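Local coordinates for putative glyoxalase superfamily protein (Ralstonia eutropha, PDB 3IUZ) that probably acts as an iron(II)-dependent dioxygenase that converts 2-oxoadipate to 2-hydroxyglutarate with loss of carbon dioxide, at residues 52-57 / 237-242. Sequence-based numbering, arbitrary orientation. Where two conformers were deposited one is given.
Sequences VLFAGI and NHATDR
Ile57 N donates to Leu53 O at 2.9 Å, a regular bond of helix 42-60. It belongs to the helix turn whose Phe54 and Ile57 meet Ala239 of strand 238-242. The contact is small, buried and apolar. Ala239 points its methyl at the helix and meets two side chains there. The first is Phe54: its CD1 lies 3.9 Å from Ala239 CB, with Phe54 CE1 almost as near. The methyl approaches the ring obliquely. Phe54 CG is anti to the backbone N (chi1 -176°), which brings the CD1/CE1 side of the ring to the strand although the CB does not point there. On the strands flanking 238-242, the Phe80 ring meets this ring and Tyr303 touches the Phe54 side chain. The second is Ile57, whose CG2 reaches Ala239 CB at 4.1 Å. Ile57 is modelled in two conformers, so this second touch is less certain.

The CB atoms of His238 and Thr240 point away from the helix. His238 ND1 donates to Asn237 OD1 at 3.1 Å, nearly straight at 169°. The bond uses an oxygen lone pair in the carbonyl plane and lies close to the imidazole plane, which should restrain the rotation of the ring. On this side of the sheet His238 also meets the rings of His82 and Phe302, while Thr240 OG1 is hydrogen-bonded to Glu304 OE1. The arrangement is helix-on-sheet packing, here against a central strand of the mixed beta-sheet in a protein of the glyoxalase (VOC-like) superfamily.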
ATOM      1  N   VAL A  52      -8.040  -1.322  -6.601  1.00 16.64           N
ATOM      2  CA  VAL A  52      -7.907  -2.761  -6.582  1.00 16.48           C
ATOM      3  C   VAL A  52      -7.068  -3.130  -5.383  1.00 15.90           C
ATOM      4  O   VAL A  52      -7.422  -4.071  -4.636  1.00 14.57           O
ATOM      5  CB  VAL A  52      -7.340  -3.310  -7.903  1.00 16.68           C
ATOM      6  CG1 VAL A  52      -7.030  -4.808  -7.770  1.00 16.97           C
ATOM      7  CG2 VAL A  52      -8.321  -2.989  -9.050  1.00 14.97           C
ATOM      8  N   LEU A  53      -6.022  -2.331  -5.122  1.00 15.70           N
ATOM      9  CA  LEU A  53      -5.118  -2.607  -4.021  1.00 16.29           C
ATOM     10  C   LEU A  53      -5.822  -2.381  -2.661  1.00 17.08           C
ATOM     11  O   LEU A  53      -5.641  -3.137  -1.718  1.00 17.62           O
ATOM     12  CB  LEU A  53      -3.816  -1.772  -4.139  1.00 16.83           C
ATOM     13  CG  LEU A  53      -2.861  -2.184  -5.277  1.00 16.49           C
ATOM     14  CD1 LEU A  53      -1.677  -1.178  -5.384  1.00 14.71           C
ATOM     15  CD2 LEU A  53      -2.369  -3.644  -5.079  1.00 17.36           C
ATOM     16  N   PHE A  54      -6.616  -1.333  -2.591  1.00 16.88           N
ATOM     17  CA  PHE A  54      -7.490  -1.052  -1.467  1.00 16.37           C
ATOM     18  C   PHE A  54      -8.451  -2.225  -1.191  1.00 16.26           C
ATOM     19  O   PHE A  54      -8.548  -2.703  -0.062  1.00 15.38           O
ATOM     20  CB  PHE A  54      -8.254   0.256  -1.695  1.00 16.55           C
ATOM     21  CG  PHE A  54      -9.108   0.675  -0.516  1.00 18.19           C
ATOM     22  CD1 PHE A  54      -8.535   1.298   0.575  1.00 17.03           C
ATOM     23  CD2 PHE A  54     -10.470   0.410  -0.482  1.00 17.50           C
ATOM     24  CE1 PHE A  54      -9.311   1.682   1.693  1.00 20.79           C
ATOM     25  CE2 PHE A  54     -11.252   0.741   0.654  1.00 19.98           C
ATOM     26  CZ  PHE A  54     -10.669   1.431   1.736  1.00 18.00           C
ATOM     27  N   ALA A  55      -9.107  -2.735  -2.218  1.00 16.06           N
ATOM     28  CA  ALA A  55      -9.956  -3.895  -2.047  1.00 16.90           C
ATOM     29  C   ALA A  55      -9.194  -5.093  -1.482  1.00 18.48           C
ATOM     30  O   ALA A  55      -9.747  -5.868  -0.677  1.00 18.98           O
ATOM     31  CB  ALA A  55     -10.639  -4.242  -3.338  1.00 16.93           C
ATOM     32  N   GLY A  56      -7.947  -5.243  -1.906  1.00 19.32           N
ATOM     33  CA  GLY A  56      -7.032  -6.266  -1.399  1.00 19.33           C
ATOM     34  C   GLY A  56      -6.709  -6.050   0.079  1.00 20.91           C
ATOM     35  O   GLY A  56      -6.644  -7.023   0.857  1.00 22.78           O
ATOM     36  N   ILE A  57      -6.555  -4.803   0.511  1.00 19.86           N
ATOM     37  CA  ILE A  57      -6.378  -4.512   1.958  0.50 19.63           C
ATOM     38  C   ILE A  57      -7.598  -4.936   2.737  1.00 20.43           C
ATOM     39  O   ILE A  57      -7.476  -5.603   3.763  1.00 21.79           O
ATOM     40  CB  ILE A  57      -6.095  -3.032   2.302  0.50 19.10           C
ATOM     41  CG1 ILE A  57      -4.636  -2.855   2.685  0.50 18.23           C
ATOM     42  CG2 ILE A  57      -6.962  -2.518   3.531  0.50 17.94           C
ATOM     43  CD1 ILE A  57      -4.179  -3.713   3.797  0.50 14.41           C
ATOM     44  N   ASN A 237       1.100  -2.134   4.305  1.00 15.65           N
ATOM     45  CA  ASN A 237       1.131  -2.143   5.748  1.00 17.14           C
ATOM     46  C   ASN A 237      -0.198  -1.563   6.286  1.00 17.64           C
ATOM     47  O   ASN A 237      -0.725  -2.012   7.331  1.00 16.81           O
ATOM     48  CB  ASN A 237       2.288  -1.295   6.211  1.00 16.97           C
ATOM     49  CG  ASN A 237       2.386  -1.181   7.714  1.00 18.76           C
ATOM     50  OD1 ASN A 237       1.985  -0.187   8.255  1.00 20.28           O
ATOM     51  ND2 ASN A 237       2.928  -2.221   8.389  1.00 19.79           N
ATOM     52  N   HIS A 238      -0.722  -0.563   5.569  1.00 16.62           N
ATOM     53  CA  HIS A 238      -1.983   0.021   5.917  1.00 17.01           C
ATOM     54  C   HIS A 238      -2.540   0.820   4.757  1.00 17.73           C
ATOM     55  O   HIS A 238      -1.797   1.178   3.809  1.00 17.77           O
ATOM     56  CB  HIS A 238      -1.854   0.864   7.210  1.00 17.50           C
ATOM     57  CG  HIS A 238      -1.047   2.126   7.064  1.00 18.79           C
ATOM     58  ND1 HIS A 238       0.274   2.225   7.457  1.00 21.71           N
ATOM     59  CD2 HIS A 238      -1.388   3.350   6.591  1.00 20.24           C
ATOM     60  CE1 HIS A 238       0.700   3.460   7.255  1.00 18.86           C
ATOM     61  NE2 HIS A 238      -0.276   4.149   6.692  1.00 21.14           N
ATOM     62  N   ALA A 239      -3.854   1.002   4.792  1.00 16.55           N
ATOM     63  CA  ALA A 239      -4.527   1.957   3.948  1.00 16.64           C
ATOM     64  C   ALA A 239      -5.131   3.026   4.826  1.00 16.34           C
ATOM     65  O   ALA A 239      -5.581   2.739   5.938  1.00 16.85           O
ATOM     66  CB  ALA A 239      -5.622   1.310   3.136  1.00 14.87           C
ATOM     67  N   THR A 240      -5.225   4.234   4.278  1.00 16.46           N
ATOM     68  CA  THR A 240      -5.680   5.393   5.028  1.00 15.78           C
ATOM     69  C   THR A 240      -6.812   6.103   4.340  1.00 15.80           C
ATOM     70  O   THR A 240      -6.806   6.285   3.107  1.00 16.79           O
ATOM     71  CB  THR A 240      -4.510   6.352   5.262  1.00 17.74           C
ATOM     72  OG1 THR A 240      -3.475   5.638   5.931  1.00 19.76           O
ATOM     73  CG2 THR A 240      -4.892   7.613   6.105  1.00 14.13           C
ATOM     74  N   ASP A 241      -7.764   6.552   5.145  1.00 15.54           N
ATOM     75  CA  ASP A 241      -9.057   7.053   4.663  1.00 16.25           C
ATOM     76  C   ASP A 241      -9.084   8.487   5.143  1.00 15.65           C
ATOM     77  O   ASP A 241      -8.902   8.743   6.341  1.00 15.61           O
ATOM     78  CB  ASP A 241     -10.166   6.188   5.285  1.00 15.24           C
ATOM     79  CG  ASP A 241     -11.580   6.597   4.917  1.00 18.94           C
ATOM     80  OD1 ASP A 241     -11.809   7.635   4.244  1.00 18.55           O
ATOM     81  OD2 ASP A 241     -12.507   5.828   5.317  1.00 17.87           O
ATOM     82  N   ARG A 242      -9.285   9.410   4.201  1.00 16.57           N
ATOM     83  CA  ARG A 242      -9.265  10.836   4.503  1.00 15.15           C
ATOM     84  C   ARG A 242     -10.661  11.292   4.931  1.00 16.02           C
ATOM     85  O   ARG A 242     -11.612  11.255   4.123  1.00 17.07           O
ATOM     86  CB  ARG A 242      -8.785  11.664   3.302  1.00 15.29           C
ATOM     87  CG  ARG A 242      -8.619  13.136   3.642  1.00 15.32           C
ATOM     88  CD  ARG A 242      -8.314  13.975   2.369  1.00 16.76           C
ATOM     89  NE  ARG A 242      -7.150  13.435   1.646  1.00 17.97           N
ATOM     90  CZ  ARG A 242      -6.779  13.792   0.433  1.00 19.54           C
ATOM     91  NH1 ARG A 242      -7.518  14.656  -0.256  1.00 17.47           N
ATOM     92  NH2 ARG A 242      -5.670  13.283  -0.109  1.00 18.49           N
TER